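Local coordinates for protein fluoroacetyl coenzyme A thioesterase (Streptomyces cattleya, PDB 3KUV) that hydrolyses fluoroacetyl-CoA to fluoroacetate and CoA before it can react with citrate synthase, and so confers fluoroacetate resistance, but cannot use acetyl-CoA, at residues L100-S105 and G116-A121; G8-H13 and T87-L92; P59-G64 and R120-L125; T75-T80 and V110-S115; R24-E29 and V39-F44. The protein carries 1 engineered substitution. One frame throughout, in Å; residues are numbered along the deposited sequence.

Interaction 1 of 5, residues L100-S105 and G116-A121. With ACT (acetate ion), chain I.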
# COMPACT_ATOMS: atom_id res chain seq x y z
N LEU B 100 -10.02 -11.28 -10.55
CA LEU B 100 -8.71 -11.71 -11.09
C LEU B 100 -7.75 -11.79 -9.88
O LEU B 100 -7.72 -10.87 -9.06
CB LEU B 100 -8.12 -10.81 -12.19
CG LEU B 100 -8.84 -10.81 -13.53
CD1 LEU B 100 -10.05 -9.90 -13.47
CD2 LEU B 100 -7.91 -10.40 -14.67
N SER B 101 -6.99 -12.87 -9.76
CA SER B 101 -6.13 -13.14 -8.62
C SER B 101 -4.77 -13.34 -9.16
O SER B 101 -4.54 -14.02 -10.23
CB SER B 101 -6.56 -14.43 -7.92
OG SER B 101 -7.91 -14.35 -7.36
N TRP B 102 -3.75 -12.79 -8.47
CA TRP B 102 -2.40 -12.74 -8.95
C TRP B 102 -1.41 -13.18 -7.84
O TRP B 102 -1.73 -12.96 -6.64
CB TRP B 102 -2.08 -11.28 -9.26
CG TRP B 102 -3.08 -10.59 -10.24
CD1 TRP B 102 -4.26 -9.94 -9.95
CD2 TRP B 102 -2.84 -10.44 -11.56
NE1 TRP B 102 -4.83 -9.48 -11.08
CE2 TRP B 102 -3.97 -9.81 -12.13
CE3 TRP B 102 -1.77 -10.90 -12.40
CZ2 TRP B 102 -4.00 -9.48 -13.45
CZ3 TRP B 102 -1.84 -10.65 -13.66
CH2 TRP B 102 -2.96 -9.94 -14.23
N ARG B 103 -0.27 -13.76 -8.21
CA ARG B 103 0.89 -13.87 -7.37
C ARG B 103 1.81 -12.74 -7.80
O ARG B 103 2.08 -12.55 -9.04
CB ARG B 103 1.56 -15.27 -7.56
CG ARG B 103 2.57 -15.58 -6.55
CD ARG B 103 3.30 -16.97 -6.66
NE ARG B 103 4.21 -17.02 -5.50
CZ ARG B 103 5.43 -16.47 -5.40
NH1 ARG B 103 6.00 -15.79 -6.40
NH2 ARG B 103 6.11 -16.61 -4.25
N VAL B 104 2.33 -11.97 -6.84
CA VAL B 104 3.21 -10.83 -7.14
C VAL B 104 4.53 -10.95 -6.40
O VAL B 104 4.62 -11.52 -5.30
CB VAL B 104 2.54 -9.50 -6.83
CG1 VAL B 104 1.38 -9.28 -7.82
CG2 VAL B 104 1.97 -9.36 -5.39
N SER B 105 5.59 -10.43 -7.01
CA SER B 105 6.87 -10.34 -6.29
C SER B 105 7.64 -9.18 -6.84
O SER B 105 7.30 -8.65 -7.95
CB SER B 105 7.67 -11.59 -6.37
OG SER B 105 8.02 -11.88 -7.71
N GLY B 116 3.87 -11.98 -2.57
CA GLY B 116 2.64 -12.40 -2.00
C GLY B 116 1.57 -12.40 -3.07
O GLY B 116 1.83 -12.86 -4.18
N THR B 117 0.37 -12.06 -2.66
CA THR B 117 -0.81 -12.18 -3.50
C THR B 117 -1.57 -10.86 -3.61
O THR B 117 -1.47 -10.00 -2.74
CB THR B 117 -1.78 -13.28 -2.99
OG1 THR B 117 -2.07 -13.03 -1.58
CG2 THR B 117 -1.18 -14.72 -3.12
N HIS B 118 -2.37 -10.72 -4.66
CA HIS B 118 -3.17 -9.49 -4.90
C HIS B 118 -4.42 -9.93 -5.67
O HIS B 118 -4.32 -10.77 -6.63
CB HIS B 118 -2.39 -8.54 -5.80
CG HIS B 118 -3.15 -7.26 -6.09
ND1 HIS B 118 -3.27 -6.65 -7.33
CD2 HIS B 118 -3.86 -6.50 -5.22
CE1 HIS B 118 -3.99 -5.53 -7.20
NE2 HIS B 118 -4.35 -5.44 -5.95
N GLU B 119 -5.56 -9.38 -5.32
CA GLU B 119 -6.82 -9.65 -6.08
C GLU B 119 -7.41 -8.34 -6.52
O GLU B 119 -7.26 -7.31 -5.82
CB GLU B 119 -7.82 -10.35 -5.18
CG GLU B 119 -7.40 -11.83 -4.85
CD GLU B 119 -6.30 -11.93 -3.82
OE1 GLU B 119 -6.38 -11.17 -2.86
OE2 GLU B 119 -5.41 -12.79 -3.89
N ARG B 120 -8.08 -8.40 -7.68
CA ARG B 120 -8.73 -7.25 -8.28
C ARG B 120 -10.14 -7.59 -8.75
O ARG B 120 -10.45 -8.73 -8.95
CB ARG B 120 -7.96 -6.80 -9.52
CG ARG B 120 -6.47 -6.40 -9.14
CD ARG B 120 -5.75 -5.64 -10.25
NE ARG B 120 -6.32 -4.32 -10.51
CZ ARG B 120 -6.22 -3.27 -9.71
NH1 ARG B 120 -5.40 -3.36 -8.63
NH2 ARG B 120 -6.87 -2.12 -9.92
N ALA B 121 -10.98 -6.57 -8.91
CA ALA B 121 -12.31 -6.72 -9.43
C ALA B 121 -12.52 -5.75 -10.62
O ALA B 121 -12.24 -4.55 -10.48
CB ALA B 121 -13.37 -6.40 -8.36
C ACT I . 4.19 -19.37 -2.29
O ACT I . 4.53 -19.23 -3.53
OXT ACT I . 3.67 -20.49 -2.04
CH3 ACT I . 4.39 -18.35 -1.17
O HOH W 1 -4.11 -14.44 -5.36
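Six main-chain hydrogen bonds zip strands 100-105 and 116-121 together in antiparallel register, two at each of the pairs Leu-100/Arg-120, Trp-102/His-118 and Val-104/Gly-116. The straightest join Leu-100 N to Arg-120 O (3.0 Å) and Val-104 N to Gly-116 O (2.8 Å), both at 170°; Trp-102 N meets His-118 O at a more bent 144°. At the intervening non-hydrogen-bonded pairs, Ser-101/Glu-119 and Arg-103/Thr-117, CA-H groups turn to the opposing carbonyls.

The side-chain packing falls on the face carrying Trp-102, His-118 and Arg-120. With CG beside its own backbone N, the indole brings its CD1 edge to His-118 O, 3.4 Å away and in the ring plane. Its NE1 lies 4.0 Å from Arg-120 CG, and the guanidinium crosses obliquely, 55° from the indole plane. No partner satisfies the buried NE1.

On the other face a water donates to both Trp-102 O and Glu-119 OE2, while Arg-103 NE donates to O of an acetate ion, probably from the crystallisation liquor, at 3.0 Å.

Arg-120, a substrate-binding residue, forms a salt bridge with active-site Glu-50, so this beta hairpin of the hot dog sheet carries part of the catalytic pocket on its helix-facing side.

Interaction 2 of 5, residues G8-H13 and T87-L92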
# COMPACT_ATOMS: atom_id res chain seq x y z
N GLY B 8 -1.08 -18.26 -15.45
CA GLY B 8 0.32 -18.66 -15.44
C GLY B 8 1.27 -17.77 -16.26
O GLY B 8 2.50 -17.92 -16.15
N GLU B 9 0.71 -16.89 -17.08
CA GLU B 9 1.46 -15.88 -17.80
C GLU B 9 2.03 -14.84 -16.80
O GLU B 9 1.36 -14.49 -15.78
CB GLU B 9 0.51 -15.17 -18.76
CG GLU B 9 1.18 -14.11 -19.55
CD GLU B 9 0.25 -13.33 -20.53
OE1 GLU B 9 -0.90 -12.92 -20.13
OE2 GLU B 9 0.76 -13.06 -21.66
N ARG B 10 3.29 -14.51 -17.00
CA ARG B 10 3.99 -13.52 -16.19
C ARG B 10 4.14 -12.23 -16.96
O ARG B 10 4.44 -12.21 -18.16
CB ARG B 10 5.39 -14.01 -15.77
CG ARG B 10 5.30 -15.19 -14.72
CD ARG B 10 6.63 -15.83 -14.45
NE ARG B 10 7.07 -16.55 -15.64
CZ ARG B 10 8.31 -17.05 -15.78
NH1 ARG B 10 9.23 -16.84 -14.84
NH2 ARG B 10 8.65 -17.70 -16.86
N PHE B 11 3.96 -11.15 -16.24
CA PHE B 11 4.11 -9.81 -16.80
C PHE B 11 5.13 -9.11 -15.91
O PHE B 11 5.13 -9.27 -14.66
CB PHE B 11 2.82 -8.99 -16.72
CG PHE B 11 3.06 -7.51 -17.11
CD1 PHE B 11 3.42 -7.13 -18.47
CD2 PHE B 11 2.95 -6.49 -16.17
CE1 PHE B 11 3.66 -5.79 -18.78
CE2 PHE B 11 3.15 -5.17 -16.50
CZ PHE B 11 3.53 -4.80 -17.77
N THR B 12 6.06 -8.37 -16.52
CA THR B 12 7.05 -7.59 -15.72
C THR B 12 6.86 -6.14 -15.90
O THR B 12 6.55 -5.67 -17.02
CB THR B 12 8.50 -8.00 -15.93
OG1 THR B 12 8.84 -7.57 -17.21
CG2 THR B 12 8.59 -9.55 -15.99
N HIS B 13 6.97 -5.41 -14.81
CA HIS B 13 6.84 -3.98 -14.79
C HIS B 13 8.06 -3.37 -14.09
O HIS B 13 8.34 -3.67 -12.90
CB HIS B 13 5.53 -3.66 -13.99
CG HIS B 13 5.24 -2.20 -13.89
ND1 HIS B 13 5.37 -1.45 -12.74
CD2 HIS B 13 4.72 -1.39 -14.82
CE1 HIS B 13 4.97 -0.21 -12.97
NE2 HIS B 13 4.57 -0.14 -14.23
N THR B 87 11.60 -4.08 -10.11
CA THR B 87 10.88 -4.89 -11.12
C THR B 87 9.82 -5.67 -10.34
O THR B 87 10.16 -6.45 -9.46
CB THR B 87 11.81 -5.87 -11.85
OG1 THR B 87 12.79 -5.13 -12.61
CG2 THR B 87 11.03 -6.81 -12.78
N VAL B 88 8.55 -5.47 -10.73
CA VAL B 88 7.45 -6.27 -10.22
C VAL B 88 7.19 -7.37 -11.24
O VAL B 88 7.05 -7.06 -12.47
CB VAL B 88 6.17 -5.44 -10.03
CG1 VAL B 88 4.98 -6.31 -9.63
CG2 VAL B 88 6.38 -4.33 -8.93
N THR B 89 7.08 -8.62 -10.79
CA THR B 89 6.61 -9.73 -11.67
C THR B 89 5.21 -10.09 -11.19
O THR B 89 5.03 -10.35 -9.97
CB THR B 89 7.55 -10.93 -11.50
OG1 THR B 89 8.86 -10.52 -11.95
CG2 THR B 89 7.12 -12.08 -12.41
N ALA B 90 4.23 -10.05 -12.08
CA ALA B 90 2.81 -10.40 -11.72
C ALA B 90 2.45 -11.64 -12.52
O ALA B 90 2.60 -11.67 -13.73
CB ALA B 90 1.88 -9.31 -12.12
N GLU B 91 1.88 -12.61 -11.87
CA GLU B 91 1.59 -13.90 -12.52
C GLU B 91 0.14 -14.17 -12.24
O GLU B 91 -0.31 -14.26 -11.09
CB GLU B 91 2.46 -14.96 -11.94
CG GLU B 91 2.29 -16.24 -12.75
CD GLU B 91 3.28 -17.36 -12.38
OE1 GLU B 91 4.32 -17.13 -11.66
OE2 GLU B 91 3.01 -18.49 -12.87
N LEU B 92 -0.65 -14.34 -13.28
CA LEU B 92 -2.10 -14.57 -13.13
C LEU B 92 -2.39 -15.96 -12.52
O LEU B 92 -1.92 -16.99 -13.08
CB LEU B 92 -2.80 -14.40 -14.49
CG LEU B 92 -4.29 -14.50 -14.38
CD1 LEU B 92 -4.94 -13.41 -13.52
CD2 LEU B 92 -5.06 -14.57 -15.75
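Segments 8-13 and 87-92 run antiparallel, their strand axes 158° apart and 4.6 Å at closest approach, with paired main-chain hydrogen bonds at Phe-11/Ala-90 and His-13/Val-88. Ala-90 N to Phe-11 O is the straightest of these, 2.8 Å at 170° and in the carbonyl plane. Where the strand frays into loop, Gly-8 N still donates to Leu-92 O, and Leu-92 N reaches Glu-9 O at a longer 3.2 Å.

Arg-10 and Glu-91 lie side by side on one face and point the same way. The contact is made by their aliphatic stems, CG to CG at 3.7 Å; Arg-10 NE stays 4.9 Å from Glu-91 OE1, so opposite charges are close without forming a salt bridge. Thr-12 and Thr-89 also run alongside each other, Thr-12 CG2 lying 4.2 Å from Thr-89 OG1.

On the other face Phe-11 and His-13 both set CG anti to the backbone N, which carries their rings away from strand 87-92. His-13 CB packs on Val-88 CB at 4.4 Å, and its ring meets Trp-51 and Leu-48 of helix 42-57.

The pairing adds strand 10-16 at the edge of this chain's antiparallel hot dog sheet, with the His-13 face turned to the central helix.

Interaction 3 of 5, residues P59-G64 and R120-L125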
# COMPACT_ATOMS: atom_id res chain seq x y z
N PRO B 59 -5.58 -5.41 -21.97
CA PRO B 59 -6.06 -5.61 -23.35
C PRO B 59 -7.25 -6.55 -23.36
O PRO B 59 -7.84 -6.80 -24.45
CB PRO B 59 -4.87 -6.29 -24.06
CG PRO B 59 -3.75 -6.48 -23.05
CD PRO B 59 -4.36 -6.19 -21.63
N TYR B 60 -7.63 -7.08 -22.21
CA TYR B 60 -8.70 -8.02 -22.10
C TYR B 60 -9.97 -7.40 -21.41
O TYR B 60 -10.96 -8.13 -21.18
CB TYR B 60 -8.26 -9.19 -21.20
CG TYR B 60 -7.01 -9.88 -21.65
CD1 TYR B 60 -7.06 -11.00 -22.51
CD2 TYR B 60 -5.73 -9.42 -21.23
CE1 TYR B 60 -5.88 -11.66 -22.94
CE2 TYR B 60 -4.55 -10.05 -21.67
CZ TYR B 60 -4.65 -11.20 -22.49
OH TYR B 60 -3.50 -11.83 -22.92
N LEU B 61 -9.92 -6.10 -21.04
CA LEU B 61 -11.12 -5.37 -20.58
C LEU B 61 -11.96 -4.89 -21.81
O LEU B 61 -11.42 -4.67 -22.89
CB LEU B 61 -10.69 -4.15 -19.78
CG LEU B 61 -10.01 -4.64 -18.45
CD1 LEU B 61 -10.02 -3.48 -17.56
CD2 LEU B 61 -10.82 -5.83 -17.76
N GLU B 62 -13.25 -4.69 -21.58
CA GLU B 62 -14.16 -4.13 -22.61
C GLU B 62 -14.11 -2.63 -22.50
O GLU B 62 -13.68 -2.05 -21.49
CB GLU B 62 -15.63 -4.58 -22.35
CG GLU B 62 -15.87 -6.09 -22.44
CD GLU B 62 -15.40 -6.68 -23.77
OE1 GLU B 62 -15.53 -6.00 -24.81
OE2 GLU B 62 -14.92 -7.84 -23.76
N PRO B 63 -14.63 -1.91 -23.52
CA PRO B 63 -14.58 -0.46 -23.48
C PRO B 63 -15.33 0.10 -22.27
O PRO B 63 -16.41 -0.39 -22.00
CB PRO B 63 -15.35 -0.07 -24.79
CG PRO B 63 -15.02 -1.20 -25.68
CD PRO B 63 -15.01 -2.44 -24.86
N GLY B 64 -14.70 1.03 -21.52
CA GLY B 64 -15.35 1.67 -20.38
C GLY B 64 -15.13 0.92 -19.08
O GLY B 64 -15.71 1.32 -18.09
N ARG B 120 -8.08 -8.40 -7.68
CA ARG B 120 -8.73 -7.25 -8.28
C ARG B 120 -10.14 -7.59 -8.75
O ARG B 120 -10.45 -8.73 -8.95
CB ARG B 120 -7.96 -6.80 -9.52
CG ARG B 120 -6.47 -6.40 -9.14
CD ARG B 120 -5.75 -5.64 -10.25
NE ARG B 120 -6.32 -4.32 -10.51
CZ ARG B 120 -6.22 -3.27 -9.71
NH1 ARG B 120 -5.40 -3.36 -8.63
NH2 ARG B 120 -6.87 -2.12 -9.92
N ALA B 121 -10.98 -6.57 -8.91
CA ALA B 121 -12.31 -6.72 -9.43
C ALA B 121 -12.52 -5.75 -10.62
O ALA B 121 -12.24 -4.55 -10.48
CB ALA B 121 -13.37 -6.40 -8.36
N VAL B 122 -13.02 -6.29 -11.73
CA VAL B 122 -13.40 -5.45 -12.89
C VAL B 122 -14.66 -4.62 -12.56
O VAL B 122 -15.55 -5.07 -11.88
CB VAL B 122 -13.71 -6.37 -14.07
CG1 VAL B 122 -14.08 -5.44 -15.29
CG2 VAL B 122 -12.44 -7.18 -14.46
N ILE B 123 -14.58 -3.37 -12.97
CA ILE B 123 -15.67 -2.38 -12.69
C ILE B 123 -16.04 -1.68 -13.98
O ILE B 123 -15.21 -1.53 -14.89
CB ILE B 123 -15.36 -1.36 -11.59
CG1 ILE B 123 -14.09 -0.56 -11.90
CG2 ILE B 123 -15.32 -2.02 -10.17
CD1 ILE B 123 -14.00 0.70 -11.05
N HIS B 124 -17.32 -1.25 -14.05
CA HIS B 124 -17.73 -0.34 -15.13
C HIS B 124 -17.40 1.07 -14.62
O HIS B 124 -17.97 1.49 -13.58
CB HIS B 124 -19.23 -0.49 -15.35
CG HIS B 124 -19.72 0.36 -16.49
ND1 HIS B 124 -20.18 1.65 -16.32
CD2 HIS B 124 -19.70 0.14 -17.83
CE1 HIS B 124 -20.53 2.14 -17.50
NE2 HIS B 124 -20.24 1.25 -18.43
N LEU B 125 -16.41 1.76 -15.20
CA LEU B 125 -15.92 3.04 -14.65
C LEU B 125 -17.03 4.10 -14.40
O LEU B 125 -17.07 4.70 -13.30
CB LEU B 125 -14.76 3.69 -15.52
CG LEU B 125 -13.52 2.79 -15.42
CD1 LEU B 125 -12.53 3.25 -16.51
CD2 LEU B 125 -12.86 2.81 -14.06
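Gly-64, which has the largest buried surface here, offers its carbonyl to the first turn of a helix. Leu-125 N donates to Gly-64 O over 3.0 Å, approaching nearly along the C=O axis with an N-H...O angle of 153°. The same oxygen lies over one face of the His-124 ring, offset toward its rim, and against Leu-125 CB at 3.6 Å. His-124 extends with CG anti to its backbone N (chi1 -177°) and, from the N-cap position, accepts at ND1 the backbone N-H of Lys-127.

Leu-61 and Val-122 meet tip to tip: CD2 of Leu-61 sits before both methyls of Val-122, closest to CG2 at 3.9 Å. Met-57 of helix 42-57 and Leu-100 also pack on Val-122, while Phe-36 of the second subunit packs on Leu-125.

One backbone hydrogen bond and one small apolar touch therefore tie the 59-64 loop to the end of strand 112-124. Because Leu-125 N lies at the start of helix 125-135, Gly-64 O and the His-124 cap both occupy amides of its first turn, and the helix dipole would probably favour these acceptors.

Interaction 4 of 5, residues T75-T80 and V110-S115; sequences THTAAT and VDEIGS
Ile-113 buries more surface than any other residue where the 75-80 loop runs alongside the start of strand 112-124 in roughly the opposite direction. Its CB rests 3.7 Å from Ala-78 O. From there the branches part: CG1 takes the crowded position between backbone N and carbonyl carbon (chi1 61°), while CG2 lies beside the backbone N and touches Thr-80 OG1 at 3.5 Å. CD1, at the tip, also reaches Thr-80 OG1, the two side chains crossing at about a right angle. That hydroxyl is hydrogen-bonded to Asp-108.

The carbonyl of Ile-113 faces His-76, an active-site residue, and Thr-77, which binds CoA. Thr-77 N donates to it over 2.9 Å from well above the carbonyl plane, and His-76 ND1, placed as the donor in this conformer, adds a weak bond at 3.4 Å with the oxygen at the ring edge. Thr-77 OG1 turns instead to Glu-112 O, 3.1 Å away.

Farther along, Thr-75 N bonds to Ser-115 O, and Ser-115 N returns to Thr-75 OG1 at 3.1 Å; a water links the two hydroxyls.

Ile-113 and Gly-114 together face Ala-106, forming a classic beta bulge against strand 99-107. Met-45 of helix 42-57 and Val-86 of strand 85-96 pack on Ile-113, and Thr-75 pairs with a strand of the second subunit, carrying the sheet across the dimer interface.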
# COMPACT_ATOMS: atom_id res chain seq x y z
N THR B 75 4.80 -9.58 1.83
CA THR B 75 5.88 -9.17 2.68
C THR B 75 6.69 -8.00 2.11
O THR B 75 6.53 -7.65 0.95
CB THR B 75 6.91 -10.33 2.77
OG1 THR B 75 7.35 -10.64 1.42
CG2 THR B 75 6.20 -11.54 3.39
N HIS B 76 7.48 -7.35 2.99
CA HIS B 76 8.42 -6.32 2.54
C HIS B 76 9.72 -6.76 3.24
O HIS B 76 9.83 -6.60 4.50
CB HIS B 76 7.77 -4.91 2.85
CG HIS B 76 8.29 -3.70 2.07
ND1 HIS B 76 9.31 -3.74 1.13
CD2 HIS B 76 7.85 -2.41 2.08
CE1 HIS B 76 9.54 -2.51 0.68
NE2 HIS B 76 8.66 -1.67 1.25
N THR B 77 10.62 -7.34 2.49
CA THR B 77 11.80 -8.13 3.06
C THR B 77 13.14 -7.32 3.02
O THR B 77 14.15 -7.77 3.59
CB THR B 77 11.94 -9.46 2.37
OG1 THR B 77 12.05 -9.28 0.95
CG2 THR B 77 10.70 -10.30 2.62
N ALA B 78 13.18 -6.26 2.24
CA ALA B 78 14.39 -5.40 2.14
C ALA B 78 13.96 -4.02 1.72
O ALA B 78 12.92 -3.87 1.07
CB ALA B 78 15.43 -5.99 1.13
N ALA B 79 14.78 -3.00 1.98
CA ALA B 79 14.44 -1.64 1.73
C ALA B 79 15.22 -1.11 0.50
O ALA B 79 16.32 -1.60 0.17
CB ALA B 79 14.74 -0.77 2.96
N THR B 80 14.59 -0.15 -0.19
CA THR B 80 15.13 0.29 -1.52
C THR B 80 15.25 1.81 -1.54
O THR B 80 14.28 2.53 -1.41
CB THR B 80 14.10 -0.11 -2.64
OG1 THR B 80 13.91 -1.54 -2.64
CG2 THR B 80 14.54 0.31 -4.07
N VAL B 110 19.11 -5.62 -6.49
CA VAL B 110 20.09 -6.02 -5.46
C VAL B 110 19.49 -7.11 -4.61
O VAL B 110 20.06 -8.24 -4.52
CB VAL B 110 20.48 -4.82 -4.61
CG1 VAL B 110 21.47 -5.31 -3.53
CG2 VAL B 110 21.09 -3.73 -5.52
N ASP B 111 18.31 -6.86 -4.08
CA ASP B 111 17.66 -7.81 -3.22
C ASP B 111 16.23 -8.12 -3.72
O ASP B 111 15.57 -7.27 -4.32
CB ASP B 111 17.46 -7.21 -1.80
CG ASP B 111 18.77 -6.89 -1.08
OD1 ASP B 111 19.64 -7.82 -1.06
OD2 ASP B 111 18.94 -5.73 -0.60
N GLU B 112 15.71 -9.28 -3.36
CA GLU B 112 14.26 -9.53 -3.39
C GLU B 112 13.62 -8.61 -2.34
O GLU B 112 14.17 -8.52 -1.18
CB GLU B 112 14.08 -11.03 -3.16
CG GLU B 112 12.85 -11.53 -2.53
CD GLU B 112 11.66 -11.86 -3.48
OE1 GLU B 112 11.58 -13.00 -4.08
OE2 GLU B 112 10.74 -11.01 -3.54
N ILE B 113 12.57 -7.87 -2.62
CA ILE B 113 12.05 -6.92 -1.67
C ILE B 113 10.65 -7.28 -1.22
O ILE B 113 10.17 -6.67 -0.26
CB ILE B 113 12.04 -5.45 -2.14
CG1 ILE B 113 11.14 -5.33 -3.40
CG2 ILE B 113 13.48 -5.02 -2.53
CD1 ILE B 113 10.91 -3.80 -3.77
N GLY B 114 9.93 -8.25 -1.81
CA GLY B 114 8.55 -8.57 -1.22
C GLY B 114 7.91 -9.57 -2.16
O GLY B 114 8.24 -9.62 -3.36
N SER B 115 6.93 -10.29 -1.64
CA SER B 115 6.16 -11.23 -2.47
C SER B 115 4.88 -11.55 -1.77
O SER B 115 4.74 -11.37 -0.55
CB SER B 115 6.85 -12.57 -2.85
OG SER B 115 7.08 -13.32 -1.75
O HOH W 2 8.84 -12.81 0.62

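Interaction 5 of 5, residues R24-E29 and V39-F44; sequences RHLYPE and VFASGF. Engineered in segment 39-44: Ser-42 (natural residue Thr). With ACT (acetate ion), chain H.
Leu-26 carries this contact, its two methyls divided between the ring of Phe-44 on one side and Ala-41 and Gly-43 on the other. CD1 sits squarely over the ring face, 3.7 Å from the centroid and 8° off the normal, a CH-pi contact. CB of Leu-26 touches Phe-44 CE2 at 3.8 Å, the two side chains sliding past each other in opposite directions. The other methyl, CD2, packs on Ala-41 CB and the bare CA of Gly-43, both 4.1 Å away.

Two torsions set this up: Leu-26 carries CG anti to its backbone N (chi1 -173°), and Phe-44 holds its ring beside its own N, with His-25 O at the ring edge. Leu-26 also meets Leu-26 of the second subunit, whose Tyr-27 OH bonds to Phe-44 O.

Residues 40-44 belong to the substrate-binding segment, with Ala-41 as N-cap of helix 42-57. Ser-42, an engineered residue at the active-site position, donates its backbone N to OXT of an acetate, probably from the crystallisation liquor, at 2.8 Å; Gly-69 N of the second subunit also binds it.

The contact rests on apolar side-chain packing and a CH-pi contact, with no hydrogen bond between the segments, whereas the anion lies at the helix N-terminus, where the helix dipole would be expected to stabilise negative charge.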
# COMPACT_ATOMS: atom_id res chain seq x y z
N ARG B 24 8.47 9.56 3.63
CA ARG B 24 7.97 10.94 3.91
C ARG B 24 7.03 11.56 2.89
O ARG B 24 6.15 12.40 3.25
CB ARG B 24 9.16 11.86 4.27
CG ARG B 24 10.10 12.17 3.07
CD ARG B 24 11.25 13.11 3.51
NE ARG B 24 11.96 13.45 2.28
CZ ARG B 24 12.39 14.65 1.92
NH1 ARG B 24 12.33 15.69 2.76
NH2 ARG B 24 13.01 14.76 0.73
N HIS B 25 7.20 11.16 1.63
CA HIS B 25 6.31 11.63 0.57
C HIS B 25 4.96 10.96 0.50
O HIS B 25 4.00 11.50 -0.13
CB HIS B 25 7.05 11.42 -0.77
CG HIS B 25 8.24 12.31 -0.95
ND1 HIS B 25 8.14 13.58 -1.49
CD2 HIS B 25 9.54 12.08 -0.70
CE1 HIS B 25 9.35 14.11 -1.50
NE2 HIS B 25 10.23 13.24 -1.02
N LEU B 26 4.83 9.77 1.12
CA LEU B 26 3.45 9.17 1.13
C LEU B 26 2.45 9.97 1.98
O LEU B 26 1.29 10.12 1.59
CB LEU B 26 3.61 7.70 1.56
CG LEU B 26 2.28 6.88 1.44
CD1 LEU B 26 1.97 6.58 -0.04
CD2 LEU B 26 2.52 5.59 2.20
N TYR B 27 2.91 10.40 3.15
CA TYR B 27 2.11 11.32 4.02
C TYR B 27 2.98 12.48 4.46
O TYR B 27 3.51 12.46 5.54
CB TYR B 27 1.52 10.54 5.22
CG TYR B 27 0.25 9.84 4.87
CD1 TYR B 27 -0.99 10.43 4.99
CD2 TYR B 27 0.31 8.52 4.37
CE1 TYR B 27 -2.19 9.79 4.68
CE2 TYR B 27 -0.89 7.82 4.07
CZ TYR B 27 -2.13 8.46 4.15
OH TYR B 27 -3.29 7.86 3.85
N PRO B 28 3.06 13.51 3.60
CA PRO B 28 3.77 14.77 4.05
C PRO B 28 3.07 15.36 5.28
O PRO B 28 3.74 16.12 6.02
CB PRO B 28 3.55 15.69 2.88
CG PRO B 28 3.40 14.73 1.60
CD PRO B 28 2.51 13.59 2.22
N GLU B 29 1.79 15.03 5.54
CA GLU B 29 1.18 15.54 6.77
C GLU B 29 1.52 14.75 8.05
O GLU B 29 1.02 15.08 9.13
CB GLU B 29 -0.28 15.64 6.61
CG GLU B 29 -0.98 14.39 6.28
CD GLU B 29 -1.15 14.22 4.73
OE1 GLU B 29 -2.30 14.45 4.26
OE2 GLU B 29 -0.16 13.83 4.02
N VAL B 39 13.59 5.69 1.95
CA VAL B 39 13.44 4.38 1.26
C VAL B 39 11.99 4.28 0.76
O VAL B 39 11.09 4.96 1.26
CB VAL B 39 13.73 3.16 2.21
CG1 VAL B 39 15.22 3.21 2.65
CG2 VAL B 39 12.80 3.15 3.44
N PHE B 40 11.84 3.48 -0.32
CA PHE B 40 10.56 3.33 -0.97
C PHE B 40 9.49 2.83 0.05
O PHE B 40 9.69 1.82 0.77
CB PHE B 40 10.88 2.29 -2.11
CG PHE B 40 9.76 2.04 -3.07
CD1 PHE B 40 9.40 0.70 -3.42
CD2 PHE B 40 9.11 3.10 -3.69
CE1 PHE B 40 8.35 0.48 -4.41
CE2 PHE B 40 8.11 2.92 -4.72
CZ PHE B 40 7.74 1.58 -5.04
N ALA B 41 8.35 3.53 0.08
CA ALA B 41 7.33 3.19 1.10
C ALA B 41 6.52 1.97 0.75
O ALA B 41 6.19 1.80 -0.45
CB ALA B 41 6.34 4.37 1.35
N SER B 42 6.08 1.24 1.79
CA SER B 42 5.22 0.10 1.57
C SER B 42 3.93 0.49 0.77
O SER B 42 3.53 -0.26 -0.09
CB SER B 42 4.80 -0.51 2.88
OG SER B 42 5.88 -1.16 3.50
N GLY B 43 3.34 1.65 1.07
CA GLY B 43 2.11 1.98 0.37
C GLY B 43 2.41 2.24 -1.11
O GLY B 43 1.55 2.01 -1.97
N PHE B 44 3.60 2.83 -1.42
CA PHE B 44 3.98 2.98 -2.82
C PHE B 44 4.25 1.62 -3.47
O PHE B 44 3.96 1.45 -4.68
CB PHE B 44 5.16 3.93 -2.99
CG PHE B 44 4.84 5.41 -2.79
CD1 PHE B 44 3.85 6.03 -3.57
CD2 PHE B 44 5.61 6.19 -1.91
CE1 PHE B 44 3.56 7.43 -3.45
CE2 PHE B 44 5.37 7.54 -1.75
CZ PHE B 44 4.37 8.18 -2.53
C ACT H . 8.34 1.23 4.90
O ACT H . 8.31 1.08 6.21
OXT ACT H . 7.29 1.65 4.32
CH3 ACT H . 9.55 0.98 4.08

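Interactions 1 and 5 are buried, interactions 2 and 4 partly so, and interaction 3 lies at the surface. Interactions 1, 3 and 4 all use strand 112-124, at its middle and two ends, while interaction 2 extends the same sheet through strand 85-96, which bonds to strand 99-107 by Arg-103 O to Glu-91 N. Regular main-chain pairing dominates 1 and 2, a bulge with hydroxyl bonds marks 4, a single backbone bond and a small methyl contact serve 3, and 5 has no hydrogen bond between its segments and rests on apolar packing. Interactions 4 and 5 meet at the active site, where His-76 lies against Ser-42; both, like 3, also touch the second subunit.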